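Local coordinates for aminopeptidase N (Francisella tularensis subsp. tularensis, PDB 5DLL), which removes amino-terminal residues from peptides as a zinc-dependent M1-family metallopeptidase, and is probably involved in degrading intracellular peptides during growth and starvation, at residues D126-Q131 against L201-L206; R219-E224 against L255-D260; I264-D269 against F283-I288. All blocks are in the same frame, centred on the assembly; numbering follows the deposited sequence.

Interaction 1: D126-Q131 against L201-L206; sequences DVFSTQ and LVAGDL
Phe-128 and Ala-203 form an antiparallel hydrogen-bonded pair, each giving its amide to the other's carbonyl. The two bonds are unequal. Phe-128 N reaches Ala-203 O at 2.9 Å, though the hydrogen bond is bent at its hydrogen (138°), whereas Ala-203 N approaches Phe-128 O at 3.2 Å, longer but straighter. Further along, Leu-201 N donates to Thr-130 OG1 at 3.3 Å. The threonine hydroxyl stands between its own backbone N and carbonyl carbon (chi1 65°), which turns it to the leucine amide. Strands 128-131 and 201-204 are the two inner strands of a four-stranded antiparallel sheet, with 122-123 and 166-169 at its margins; segment 126-131 lies in the M1 N-terminal domain. Phe-128 and Ala-203 share one face of the sheet, where ring atom CD2 of Phe-128 lies 4.2 Å from Ala-203 CB; Leu-37 covers both residues and Tyr-164 meets the ring. On that same flank, methyl CD2 of Leu-201 touches Phe-128 CB, and Thr-130 CG2 rests 3.8 Å from Leu-201 CB. Across the opposite face, Val-127 CG2 and Val-202 CG1 come together loosely at 4.4 Å.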
ATOM      1  N   ASP A 126     -12.140  26.742  -5.687  1.00 91.92           N
ATOM      2  CA  ASP A 126     -12.128  27.312  -7.044  1.00101.95           C
ATOM      3  C   ASP A 126     -11.528  26.373  -8.101  1.00 92.81           C
ATOM      4  O   ASP A 126     -10.835  26.822  -9.018  1.00 96.54           O
ATOM      5  CB  ASP A 126     -11.403  28.668  -7.065  1.00102.28           C
ATOM      6  CG  ASP A 126     -11.923  29.628  -6.011  1.00102.72           C
ATOM      7  OD1 ASP A 126     -13.155  29.701  -5.819  1.00 95.94           O
ATOM      8  OD2 ASP A 126     -11.097  30.316  -5.377  1.00 95.55           O
ATOM      9  N   VAL A 127     -11.811  25.078  -7.978  1.00 79.60           N
ATOM     10  CA  VAL A 127     -11.294  24.086  -8.923  1.00 68.90           C
ATOM     11  C   VAL A 127     -12.234  22.883  -9.052  1.00 50.13           C
ATOM     12  O   VAL A 127     -12.523  22.200  -8.075  1.00 52.10           O
ATOM     13  CB  VAL A 127      -9.856  23.639  -8.544  1.00 80.33           C
ATOM     14  CG1 VAL A 127      -9.752  23.280  -7.066  1.00 89.38           C
ATOM     15  CG2 VAL A 127      -9.380  22.485  -9.420  1.00 84.47           C
ATOM     16  N   PHE A 128     -12.720  22.643 -10.266  1.00 42.58           N
ATOM     17  CA  PHE A 128     -13.534  21.467 -10.546  1.00 40.51           C
ATOM     18  C   PHE A 128     -12.639  20.248 -10.607  1.00 38.47           C
ATOM     19  O   PHE A 128     -11.517  20.314 -11.102  1.00 41.02           O
ATOM     20  CB  PHE A 128     -14.271  21.599 -11.877  1.00 42.05           C
ATOM     21  CG  PHE A 128     -15.330  22.658 -11.885  1.00 40.63           C
ATOM     22  CD1 PHE A 128     -16.613  22.381 -11.442  1.00 42.37           C
ATOM     23  CD2 PHE A 128     -15.049  23.934 -12.353  1.00 40.50           C
ATOM     24  CE1 PHE A 128     -17.592  23.360 -11.457  1.00 37.46           C
ATOM     25  CE2 PHE A 128     -16.028  24.911 -12.372  1.00 36.52           C
ATOM     26  CZ  PHE A 128     -17.296  24.623 -11.926  1.00 34.82           C
ATOM     27  N   SER A 129     -13.154  19.133 -10.112  1.00 38.36           N
ATOM     28  CA  SER A 129     -12.394  17.894 -10.034  1.00 39.61           C
ATOM     29  C   SER A 129     -13.382  16.749  -9.887  1.00 37.68           C
ATOM     30  O   SER A 129     -14.476  16.944  -9.372  1.00 42.01           O
ATOM     31  CB  SER A 129     -11.431  17.945  -8.839  1.00 37.97           C
ATOM     32  OG  SER A 129     -11.045  16.645  -8.426  1.00 41.75           O
ATOM     33  N   THR A 130     -12.995  15.560 -10.334  1.00 38.78           N
ATOM     34  CA  THR A 130     -13.879  14.400 -10.286  1.00 39.78           C
ATOM     35  C   THR A 130     -13.301  13.275  -9.450  1.00 39.25           C
ATOM     36  O   THR A 130     -12.163  13.339  -8.980  1.00 38.74           O
ATOM     37  CB  THR A 130     -14.138  13.828 -11.693  1.00 39.74           C
ATOM     38  OG1 THR A 130     -12.906  13.332 -12.230  1.00 42.04           O
ATOM     39  CG2 THR A 130     -14.712  14.886 -12.615  1.00 38.80           C
ATOM     40  N   GLN A 131     -14.121  12.248  -9.273  1.00 38.15           N
ATOM     41  CA  GLN A 131     -13.702  10.972  -8.718  1.00 39.26           C
ATOM     42  C   GLN A 131     -14.793   9.979  -9.086  1.00 40.01           C
ATOM     43  O   GLN A 131     -15.936  10.126  -8.648  1.00 45.31           O
ATOM     44  CB  GLN A 131     -13.540  11.060  -7.200  1.00 40.10           C
ATOM     45  CG  GLN A 131     -13.347   9.723  -6.504  1.00 40.79           C
ATOM     46  CD  GLN A 131     -12.131   8.973  -7.005  1.00 45.70           C
ATOM     47  OE1 GLN A 131     -11.084   9.568  -7.268  1.00 47.35           O
ATOM     48  NE2 GLN A 131     -12.260   7.657  -7.133  1.00 47.98           N
ATOM     49  N   LEU A 201     -12.065  14.711 -15.069  1.00 38.44           N
ATOM     50  CA  LEU A 201     -12.094  16.083 -15.558  1.00 40.05           C
ATOM     51  C   LEU A 201     -11.516  16.991 -14.481  1.00 40.34           C
ATOM     52  O   LEU A 201     -11.788  16.800 -13.297  1.00 50.34           O
ATOM     53  CB  LEU A 201     -13.529  16.502 -15.886  1.00 43.09           C
ATOM     54  CG  LEU A 201     -13.751  17.967 -16.309  1.00 46.99           C
ATOM     55  CD1 LEU A 201     -14.884  18.080 -17.322  1.00 46.12           C
ATOM     56  CD2 LEU A 201     -14.005  18.887 -15.117  1.00 47.78           C
ATOM     57  N   VAL A 202     -10.716  17.970 -14.894  1.00 40.45           N
ATOM     58  CA  VAL A 202     -10.199  18.995 -13.985  1.00 37.97           C
ATOM     59  C   VAL A 202     -10.195  20.355 -14.675  1.00 38.05           C
ATOM     60  O   VAL A 202      -9.775  20.471 -15.827  1.00 40.40           O
ATOM     61  CB  VAL A 202      -8.763  18.681 -13.523  1.00 39.08           C
ATOM     62  CG1 VAL A 202      -8.208  19.829 -12.682  1.00 43.21           C
ATOM     63  CG2 VAL A 202      -8.715  17.364 -12.759  1.00 36.35           C
ATOM     64  N   ALA A 203     -10.654  21.378 -13.960  1.00 41.18           N
ATOM     65  CA  ALA A 203     -10.638  22.750 -14.463  1.00 43.29           C
ATOM     66  C   ALA A 203     -10.294  23.722 -13.341  1.00 40.29           C
ATOM     67  O   ALA A 203     -10.939  23.716 -12.291  1.00 36.93           O
ATOM     68  CB  ALA A 203     -11.981  23.105 -15.079  1.00 49.19           C
ATOM     69  N   GLY A 204      -9.283  24.559 -13.563  1.00 38.85           N
ATOM     70  CA  GLY A 204      -8.843  25.500 -12.538  1.00 40.71           C
ATOM     71  C   GLY A 204      -7.739  26.435 -12.973  1.00 41.73           C
ATOM     72  O   GLY A 204      -7.294  26.400 -14.119  1.00 45.76           O
ATOM     73  N   ASP A 205      -7.311  27.278 -12.040  1.00 45.95           N
ATOM     74  CA  ASP A 205      -6.154  28.149 -12.224  1.00 52.23           C
ATOM     75  C   ASP A 205      -4.937  27.472 -11.570  1.00 54.18           C
ATOM     76  O   ASP A 205      -4.660  27.661 -10.380  1.00 59.61           O
ATOM     77  CB  ASP A 205      -6.447  29.519 -11.597  1.00 56.60           C
ATOM     78  CG  ASP A 205      -5.451  30.591 -12.002  1.00 58.71           C
ATOM     79  OD1 ASP A 205      -4.419  30.269 -12.627  1.00 60.35           O
ATOM     80  OD2 ASP A 205      -5.709  31.773 -11.681  1.00 54.78           O
ATOM     81  N   LEU A 206      -4.224  26.667 -12.356  1.00 56.11           N
ATOM     82  CA  LEU A 206      -3.133  25.840 -11.839  1.00 52.71           C
ATOM     83  C   LEU A 206      -1.809  26.115 -12.535  1.00 50.45           C
ATOM     84  O   LEU A 206      -1.756  26.245 -13.761  1.00 51.67           O
ATOM     85  CB  LEU A 206      -3.473  24.356 -12.000  1.00 50.60           C
ATOM     86  CG  LEU A 206      -4.650  23.840 -11.167  1.00 55.10           C
ATOM     87  CD1 LEU A 206      -4.992  22.413 -11.564  1.00 55.10           C
ATOM     88  CD2 LEU A 206      -4.352  23.927  -9.677  1.00 54.63           C
TER

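Interaction 2: R219-E224 against L255-D260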
ATOM      1  N   ARG A 219       8.466   8.014 -30.002  1.00 55.48           N
ATOM      2  CA  ARG A 219       7.401   9.014 -29.973  1.00 58.29           C
ATOM      3  C   ARG A 219       7.604   9.980 -28.813  1.00 55.58           C
ATOM      4  O   ARG A 219       8.054   9.585 -27.739  1.00 50.26           O
ATOM      5  CB  ARG A 219       6.023   8.361 -29.860  1.00 62.09           C
ATOM      6  CG  ARG A 219       4.929   9.155 -30.563  1.00 70.41           C
ATOM      7  CD  ARG A 219       3.537   8.863 -30.025  1.00 77.57           C
ATOM      8  NE  ARG A 219       3.404   7.491 -29.528  1.00 76.21           N
ATOM      9  CZ  ARG A 219       3.221   7.143 -28.253  1.00 74.26           C
ATOM     10  NH1 ARG A 219       3.123   8.056 -27.290  1.00 79.45           N
ATOM     11  NH2 ARG A 219       3.124   5.858 -27.938  1.00 79.10           N
ATOM     12  N   LYS A 220       7.253  11.242 -29.042  1.00 61.08           N
ATOM     13  CA  LYS A 220       7.414  12.303 -28.052  1.00 59.49           C
ATOM     14  C   LYS A 220       6.153  12.448 -27.198  1.00 55.34           C
ATOM     15  O   LYS A 220       5.082  12.792 -27.705  1.00 45.61           O
ATOM     16  CB  LYS A 220       7.715  13.618 -28.763  1.00 70.97           C
ATOM     17  CG  LYS A 220       8.130  14.755 -27.844  1.00 80.29           C
ATOM     18  CD  LYS A 220       8.313  16.056 -28.614  1.00 92.18           C
ATOM     19  CE  LYS A 220       7.009  16.527 -29.244  1.00 89.40           C
ATOM     20  NZ  LYS A 220       7.078  17.939 -29.699  1.00 89.84           N
ATOM     21  N   VAL A 221       6.295  12.183 -25.900  1.00 57.75           N
ATOM     22  CA  VAL A 221       5.182  12.218 -24.951  1.00 47.91           C
ATOM     23  C   VAL A 221       5.303  13.445 -24.046  1.00 47.21           C
ATOM     24  O   VAL A 221       6.291  13.598 -23.330  1.00 45.60           O
ATOM     25  CB  VAL A 221       5.156  10.942 -24.079  1.00 45.19           C
ATOM     26  CG1 VAL A 221       4.077  11.035 -23.008  1.00 47.24           C
ATOM     27  CG2 VAL A 221       4.934   9.707 -24.944  1.00 44.02           C
ATOM     28  N   SER A 222       4.293  14.311 -24.069  1.00 50.70           N
ATOM     29  CA  SER A 222       4.280  15.483 -23.198  1.00 53.44           C
ATOM     30  C   SER A 222       3.895  15.075 -21.771  1.00 49.10           C
ATOM     31  O   SER A 222       2.863  14.438 -21.554  1.00 43.48           O
ATOM     32  CB  SER A 222       3.317  16.545 -23.735  1.00 56.22           C
ATOM     33  OG  SER A 222       3.470  17.764 -23.030  1.00 65.95           O
ATOM     34  N   LEU A 223       4.750  15.423 -20.812  1.00 49.63           N
ATOM     35  CA  LEU A 223       4.486  15.179 -19.395  1.00 50.32           C
ATOM     36  C   LEU A 223       4.093  16.503 -18.741  1.00 53.21           C
ATOM     37  O   LEU A 223       4.705  17.540 -19.014  1.00 46.62           O
ATOM     38  CB  LEU A 223       5.718  14.580 -18.707  1.00 43.65           C
ATOM     39  CG  LEU A 223       6.334  13.332 -19.354  1.00 44.52           C
ATOM     40  CD1 LEU A 223       7.455  12.781 -18.482  1.00 43.20           C
ATOM     41  CD2 LEU A 223       5.296  12.249 -19.608  1.00 44.42           C
ATOM     42  N   GLU A 224       3.063  16.471 -17.893  1.00 47.03           N
ATOM     43  CA  GLU A 224       2.500  17.694 -17.330  1.00 47.37           C
ATOM     44  C   GLU A 224       1.980  17.481 -15.913  1.00 48.56           C
ATOM     45  O   GLU A 224       0.925  16.885 -15.718  1.00 56.91           O
ATOM     46  CB  GLU A 224       1.367  18.212 -18.223  1.00 51.34           C
ATOM     47  CG  GLU A 224       1.735  18.369 -19.695  1.00 55.94           C
ATOM     48  CD  GLU A 224       0.644  19.019 -20.525  1.00 58.83           C
ATOM     49  OE1 GLU A 224      -0.535  19.009 -20.101  1.00 61.85           O
ATOM     50  OE2 GLU A 224       0.973  19.539 -21.613  1.00 60.34           O
ATOM     51  N   LEU A 255       6.214  -2.495 -22.081  1.00 39.56           N
ATOM     52  CA  LEU A 255       4.991  -1.699 -22.122  1.00 37.00           C
ATOM     53  C   LEU A 255       5.304  -0.227 -22.354  1.00 39.83           C
ATOM     54  O   LEU A 255       5.868   0.456 -21.490  1.00 42.03           O
ATOM     55  CB  LEU A 255       4.191  -1.875 -20.830  1.00 33.36           C
ATOM     56  CG  LEU A 255       3.703  -3.309 -20.596  1.00 33.93           C
ATOM     57  CD1 LEU A 255       3.092  -3.462 -19.210  1.00 34.16           C
ATOM     58  CD2 LEU A 255       2.723  -3.741 -21.680  1.00 33.10           C
ATOM     59  N   GLU A 256       4.921   0.238 -23.540  1.00 43.15           N
ATOM     60  CA  GLU A 256       5.085   1.621 -23.953  1.00 44.39           C
ATOM     61  C   GLU A 256       3.794   2.413 -23.687  1.00 42.49           C
ATOM     62  O   GLU A 256       2.682   1.902 -23.878  1.00 34.54           O
ATOM     63  CB  GLU A 256       5.428   1.643 -25.446  1.00 48.14           C
ATOM     64  CG  GLU A 256       6.059   2.931 -25.944  1.00 53.35           C
ATOM     65  CD  GLU A 256       6.340   2.903 -27.435  1.00 60.93           C
ATOM     66  OE1 GLU A 256       6.597   1.806 -27.982  1.00 64.76           O
ATOM     67  OE2 GLU A 256       6.309   3.984 -28.062  1.00 57.79           O
ATOM     68  N   TYR A 257       3.944   3.664 -23.257  1.00 42.64           N
ATOM     69  CA  TYR A 257       2.798   4.557 -23.081  1.00 36.95           C
ATOM     70  C   TYR A 257       2.053   4.698 -24.407  1.00 37.69           C
ATOM     71  O   TYR A 257       2.658   4.634 -25.475  1.00 36.04           O
ATOM     72  CB  TYR A 257       3.250   5.926 -22.567  1.00 36.75           C
ATOM     73  CG  TYR A 257       2.112   6.852 -22.159  1.00 35.92           C
ATOM     74  CD1 TYR A 257       1.212   6.492 -21.155  1.00 34.46           C
ATOM     75  CD2 TYR A 257       1.951   8.097 -22.764  1.00 37.04           C
ATOM     76  CE1 TYR A 257       0.177   7.337 -20.779  1.00 34.10           C
ATOM     77  CE2 TYR A 257       0.920   8.952 -22.393  1.00 38.30           C
ATOM     78  CZ  TYR A 257       0.038   8.566 -21.401  1.00 34.77           C
ATOM     79  OH  TYR A 257      -0.975   9.413 -21.031  1.00 33.79           O
ATOM     80  N   ASP A 258       0.742   4.905 -24.328  1.00 37.60           N
ATOM     81  CA  ASP A 258      -0.135   4.804 -25.501  1.00 38.52           C
ATOM     82  C   ASP A 258      -0.713   6.136 -26.031  1.00 40.01           C
ATOM     83  O   ASP A 258      -1.347   6.154 -27.091  1.00 36.83           O
ATOM     84  CB  ASP A 258      -1.259   3.786 -25.219  1.00 37.72           C
ATOM     85  CG  ASP A 258      -1.927   3.983 -23.855  1.00 36.67           C
ATOM     86  OD1 ASP A 258      -1.388   4.726 -23.001  1.00 31.80           O
ATOM     87  OD2 ASP A 258      -2.998   3.378 -23.635  1.00 38.26           O
ATOM     88  N   LEU A 259      -0.479   7.238 -25.316  1.00 38.19           N
ATOM     89  CA  LEU A 259      -0.971   8.562 -25.719  1.00 39.76           C
ATOM     90  C   LEU A 259       0.175   9.543 -25.923  1.00 39.48           C
ATOM     91  O   LEU A 259       1.306   9.271 -25.535  1.00 44.66           O
ATOM     92  CB  LEU A 259      -1.914   9.123 -24.656  1.00 41.20           C
ATOM     93  CG  LEU A 259      -3.095   8.243 -24.236  1.00 40.61           C
ATOM     94  CD1 LEU A 259      -3.686   8.746 -22.927  1.00 38.69           C
ATOM     95  CD2 LEU A 259      -4.155   8.190 -25.328  1.00 41.82           C
ATOM     96  N   ASP A 260      -0.130  10.690 -26.524  1.00 40.71           N
ATOM     97  CA  ASP A 260       0.879  11.726 -26.789  1.00 42.36           C
ATOM     98  C   ASP A 260       1.092  12.661 -25.610  1.00 38.01           C
ATOM     99  O   ASP A 260       2.005  13.485 -25.643  1.00 35.00           O
ATOM    100  CB  ASP A 260       0.491  12.572 -28.005  1.00 46.77           C
ATOM    101  CG  ASP A 260       0.250  11.743 -29.243  1.00 55.58           C
ATOM    102  OD1 ASP A 260       0.778  10.610 -29.315  1.00 58.86           O
ATOM    103  OD2 ASP A 260      -0.472  12.228 -30.142  1.00 64.48           O
TER
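Arg-219 binds the loop 255-260, NH2 donating to Tyr-257 O at 2.8 Å. The bond is nearly straight (164°), and the acceptor sits at the guanidinium edge, close to its plane. A bend at chi3 (-31°) carries the group over to this carbonyl. Arg-219 NH1 is equally near Leu-259 O (2.8 Å), but at an angle too poor for a hydrogen bond. NH2 also forms a long salt bridge with Glu-256 OE2 at 3.7 Å, an attraction of charge alone, since the oxygen stands off to one side of the flat group, where no N-H aims at it. That oxygen takes its hydrogen bonds from Ser-217 OG and Thr-215 OG1. Asp-260 OD1, 4.0 Å from Arg-219 NH1, is too far for an ion pair. Ser-222 N donates a hydrogen bond to Asp-260 O at 2.9 Å, tying strand 220-227 to the loop, the return from helix 236-253 in a beta-alpha-beta crossover. Val-221 CG1 packs on Tyr-257 CD2 at 3.6 Å, while the phenol oxygen is bonded to Thr-261 O. Both hydrogen bonds from 219-224 thus end on backbone carbonyls of the loop leading into strand 261-267, and the acidic side chains probably stabilise the arginine's charge without directing its N-H groups.

Interaction 3: I264-D269 against F283-I288; sequences IVAVPD and FNTKYI
Ala-266 and Ile-288 meet methyl to methyl, Ala-266 CB lying 3.3 Å from Ile-288 CD1. The isoleucine chain gets there because CG1 stands between its backbone N and carbonyl carbon (chi1 65°) and CD1 then extends away from the backbone. Thr-285 CG2 reaches the same alanine methyl from another side, at 3.6 Å. Two residues before the alanine on the same strand, Ile-264 lays its branch methyl CG2 on the CD1-CE1 side of the Phe-283 ring, 3.5 Å from CD1, while CG1 and its terminal methyl pass close to CE1. The ring continues to Val-306 and Glu-310 of helix 297-312, the helix that carries the zinc ligand His-309, with His-313 just past its end. This is a parallel pairing of strands 261-267 and 280-284 within a mixed five-stranded sheet, with Ala-266 opposite Phe-283 and the short strand 274-275 in the connection between them. The backbone bonds follow that register: Phe-283 N donates to Val-265 O at 3.0 Å, and Val-267 N to Phe-283 O at 3.2 Å. The pairing changes where strand 280-284 ends, for Thr-285 N comes to Val-267 O at 3.1 Å from well above the carbonyl plane, as the chain bends into the turn 285-287. At the exposed margin the Asn-284 side chain, with CG anti to its backbone N, brings OD1 to Asp-269 N in a weak hydrogen bond of 3.4 Å.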
ATOM      1  N   ILE A 264      -0.582  14.847 -14.602  1.00 39.60           N
ATOM      2  CA  ILE A 264      -0.816  14.622 -13.180  1.00 45.74           C
ATOM      3  C   ILE A 264      -1.381  15.910 -12.602  1.00 44.86           C
ATOM      4  O   ILE A 264      -0.975  17.001 -13.003  1.00 53.23           O
ATOM      5  CB  ILE A 264       0.474  14.245 -12.423  1.00 48.21           C
ATOM      6  CG1 ILE A 264       0.944  12.848 -12.835  1.00 48.06           C
ATOM      7  CG2 ILE A 264       0.257  14.305 -10.911  1.00 48.40           C
ATOM      8  CD1 ILE A 264       2.270  12.438 -12.228  1.00 41.31           C
ATOM      9  N   VAL A 265      -2.329  15.776 -11.678  1.00 48.40           N
ATOM     10  CA  VAL A 265      -2.899  16.922 -10.981  1.00 44.78           C
ATOM     11  C   VAL A 265      -2.850  16.661  -9.479  1.00 45.46           C
ATOM     12  O   VAL A 265      -3.378  15.656  -9.000  1.00 39.07           O
ATOM     13  CB  VAL A 265      -4.347  17.199 -11.430  1.00 42.66           C
ATOM     14  CG1 VAL A 265      -4.901  18.429 -10.718  1.00 40.64           C
ATOM     15  CG2 VAL A 265      -4.408  17.372 -12.946  1.00 41.20           C
ATOM     16  N   ALA A 266      -2.205  17.572  -8.751  1.00 50.91           N
ATOM     17  CA  ALA A 266      -2.055  17.468  -7.303  1.00 58.42           C
ATOM     18  C   ALA A 266      -2.871  18.540  -6.592  1.00 65.20           C
ATOM     19  O   ALA A 266      -2.682  19.738  -6.832  1.00 75.21           O
ATOM     20  CB  ALA A 266      -0.590  17.587  -6.920  1.00 68.19           C
ATOM     21  N   VAL A 267      -3.762  18.104  -5.705  1.00 71.85           N
ATOM     22  CA  VAL A 267      -4.618  19.019  -4.949  1.00 87.72           C
ATOM     23  C   VAL A 267      -4.666  18.638  -3.468  1.00 78.38           C
ATOM     24  O   VAL A 267      -4.510  17.463  -3.132  1.00 64.52           O
ATOM     25  CB  VAL A 267      -6.049  19.052  -5.524  1.00 91.15           C
ATOM     26  CG1 VAL A 267      -6.086  19.914  -6.778  1.00 91.48           C
ATOM     27  CG2 VAL A 267      -6.557  17.644  -5.816  1.00 79.55           C
ATOM     28  N   PRO A 268      -4.868  19.632  -2.576  1.00 79.71           N
ATOM     29  CA  PRO A 268      -4.966  19.318  -1.147  1.00 77.05           C
ATOM     30  C   PRO A 268      -6.209  18.503  -0.759  1.00 72.03           C
ATOM     31  O   PRO A 268      -7.293  18.712  -1.310  1.00 59.71           O
ATOM     32  CB  PRO A 268      -5.001  20.702  -0.483  1.00 76.01           C
ATOM     33  CG  PRO A 268      -4.372  21.620  -1.470  1.00 76.89           C
ATOM     34  CD  PRO A 268      -4.791  21.087  -2.806  1.00 80.61           C
ATOM     35  N   ASP A 269      -6.024  17.576   0.179  1.00 72.72           N
ATOM     36  CA  ASP A 269      -7.119  16.801   0.778  1.00 78.49           C
ATOM     37  C   ASP A 269      -7.895  15.918  -0.214  1.00 70.07           C
ATOM     38  O   ASP A 269      -9.088  15.678  -0.022  1.00 68.60           O
ATOM     39  CB  ASP A 269      -8.095  17.735   1.515  1.00 84.56           C
ATOM     40  CG  ASP A 269      -7.385  18.794   2.353  1.00 89.97           C
ATOM     41  OD1 ASP A 269      -6.274  18.527   2.862  1.00 72.04           O
ATOM     42  OD2 ASP A 269      -7.950  19.899   2.500  1.00 91.89           O
ATOM     43  N   PHE A 283      -3.703  13.071  -7.497  1.00 36.97           N
ATOM     44  CA  PHE A 283      -3.088  12.713  -6.225  1.00 42.86           C
ATOM     45  C   PHE A 283      -3.394  13.766  -5.183  1.00 41.57           C
ATOM     46  O   PHE A 283      -3.616  14.931  -5.512  1.00 40.89           O
ATOM     47  CB  PHE A 283      -1.560  12.638  -6.350  1.00 44.11           C
ATOM     48  CG  PHE A 283      -1.062  11.587  -7.300  1.00 44.10           C
ATOM     49  CD1 PHE A 283      -0.954  11.858  -8.658  1.00 46.46           C
ATOM     50  CD2 PHE A 283      -0.656  10.342  -6.835  1.00 46.52           C
ATOM     51  CE1 PHE A 283      -0.477  10.898  -9.540  1.00 42.39           C
ATOM     52  CE2 PHE A 283      -0.176   9.378  -7.714  1.00 43.41           C
ATOM     53  CZ  PHE A 283      -0.092   9.654  -9.068  1.00 37.09           C
ATOM     54  N   ASN A 284      -3.389  13.336  -3.926  1.00 40.80           N
ATOM     55  CA  ASN A 284      -3.282  14.238  -2.794  1.00 40.38           C
ATOM     56  C   ASN A 284      -1.897  14.860  -2.873  1.00 42.65           C
ATOM     57  O   ASN A 284      -0.933  14.157  -3.197  1.00 42.72           O
ATOM     58  CB  ASN A 284      -3.429  13.445  -1.493  1.00 44.27           C
ATOM     59  CG  ASN A 284      -3.822  14.307  -0.313  1.00 43.39           C
ATOM     60  OD1 ASN A 284      -3.351  15.433  -0.148  1.00 41.55           O
ATOM     61  ND2 ASN A 284      -4.691  13.769   0.527  1.00 45.99           N
ATOM     62  N   THR A 285      -1.781  16.159  -2.597  1.00 45.58           N
ATOM     63  CA  THR A 285      -0.472  16.830  -2.676  1.00 49.60           C
ATOM     64  C   THR A 285       0.563  16.232  -1.725  1.00 47.60           C
ATOM     65  O   THR A 285       1.740  16.168  -2.065  1.00 55.22           O
ATOM     66  CB  THR A 285      -0.555  18.349  -2.409  1.00 53.55           C
ATOM     67  OG1 THR A 285      -1.424  18.610  -1.301  1.00 63.10           O
ATOM     68  CG2 THR A 285      -1.061  19.081  -3.637  1.00 59.36           C
ATOM     69  N   LYS A 286       0.131  15.784  -0.550  1.00 53.05           N
ATOM     70  CA  LYS A 286       1.066  15.263   0.450  1.00 61.41           C
ATOM     71  C   LYS A 286       1.776  13.979   0.016  1.00 55.24           C
ATOM     72  O   LYS A 286       2.835  13.659   0.553  1.00 68.15           O
ATOM     73  CB  LYS A 286       0.379  15.053   1.809  1.00 68.07           C
ATOM     74  CG  LYS A 286      -0.641  13.926   1.862  1.00 74.25           C
ATOM     75  CD  LYS A 286      -0.989  13.571   3.300  1.00 82.61           C
ATOM     76  CE  LYS A 286      -2.145  12.586   3.362  1.00 85.18           C
ATOM     77  NZ  LYS A 286      -2.255  11.910   4.683  1.00 84.61           N
ATOM     78  N   TYR A 287       1.202  13.252  -0.943  1.00 54.49           N
ATOM     79  CA  TYR A 287       1.787  11.989  -1.404  1.00 51.31           C
ATOM     80  C   TYR A 287       2.797  12.133  -2.547  1.00 45.66           C
ATOM     81  O   TYR A 287       3.500  11.165  -2.844  1.00 43.26           O
ATOM     82  CB  TYR A 287       0.692  10.983  -1.808  1.00 56.05           C
ATOM     83  CG  TYR A 287      -0.149  10.460  -0.652  1.00 77.32           C
ATOM     84  CD1 TYR A 287       0.446   9.974   0.517  1.00 83.92           C
ATOM     85  CD2 TYR A 287      -1.540  10.429  -0.736  1.00 77.59           C
ATOM     86  CE1 TYR A 287      -0.321   9.495   1.567  1.00 85.42           C
ATOM     87  CE2 TYR A 287      -2.314   9.950   0.310  1.00 79.87           C
ATOM     88  CZ  TYR A 287      -1.701   9.483   1.456  1.00 81.21           C
ATOM     89  OH  TYR A 287      -2.469   9.008   2.495  1.00 71.79           O
ATOM     90  N   ILE A 288       2.880  13.307  -3.183  1.00 43.56           N
ATOM     91  CA  ILE A 288       3.852  13.523  -4.280  1.00 48.02           C
ATOM     92  C   ILE A 288       4.844  14.685  -4.085  1.00 47.83           C
ATOM     93  O   ILE A 288       5.672  14.950  -4.963  1.00 41.02           O
ATOM     94  CB  ILE A 288       3.144  13.698  -5.646  1.00 51.14           C
ATOM     95  CG1 ILE A 288       2.297  14.970  -5.675  1.00 53.82           C
ATOM     96  CG2 ILE A 288       2.282  12.483  -5.963  1.00 55.42           C
ATOM     97  CD1 ILE A 288       1.713  15.260  -7.040  1.00 57.46           C
TER

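Along the chain the three contacts follow in series, none enclosing another. Interactions 2 and 3 belong to one mixed sheet: strand 220-227 lies beside strand 261-267, and Glu-224 O is 2.8 Å from Ile-264 N, a probable hydrogen bond, although their centres are about 21 Å apart. Interaction 1 belongs to a separate antiparallel sheet. Its centre is about 12 Å from that of interaction 3, and the two contacts touch at Val-265, reached by Val-202 of the antiparallel sheet and by Leu-206 in the loop after it. Interactions 1 and 2 do not touch. Val-265 is thus one point where the two sheets are packed together, and the five-stranded sheet runs from interaction 2 to the neighbourhood of the zinc site at interaction 3.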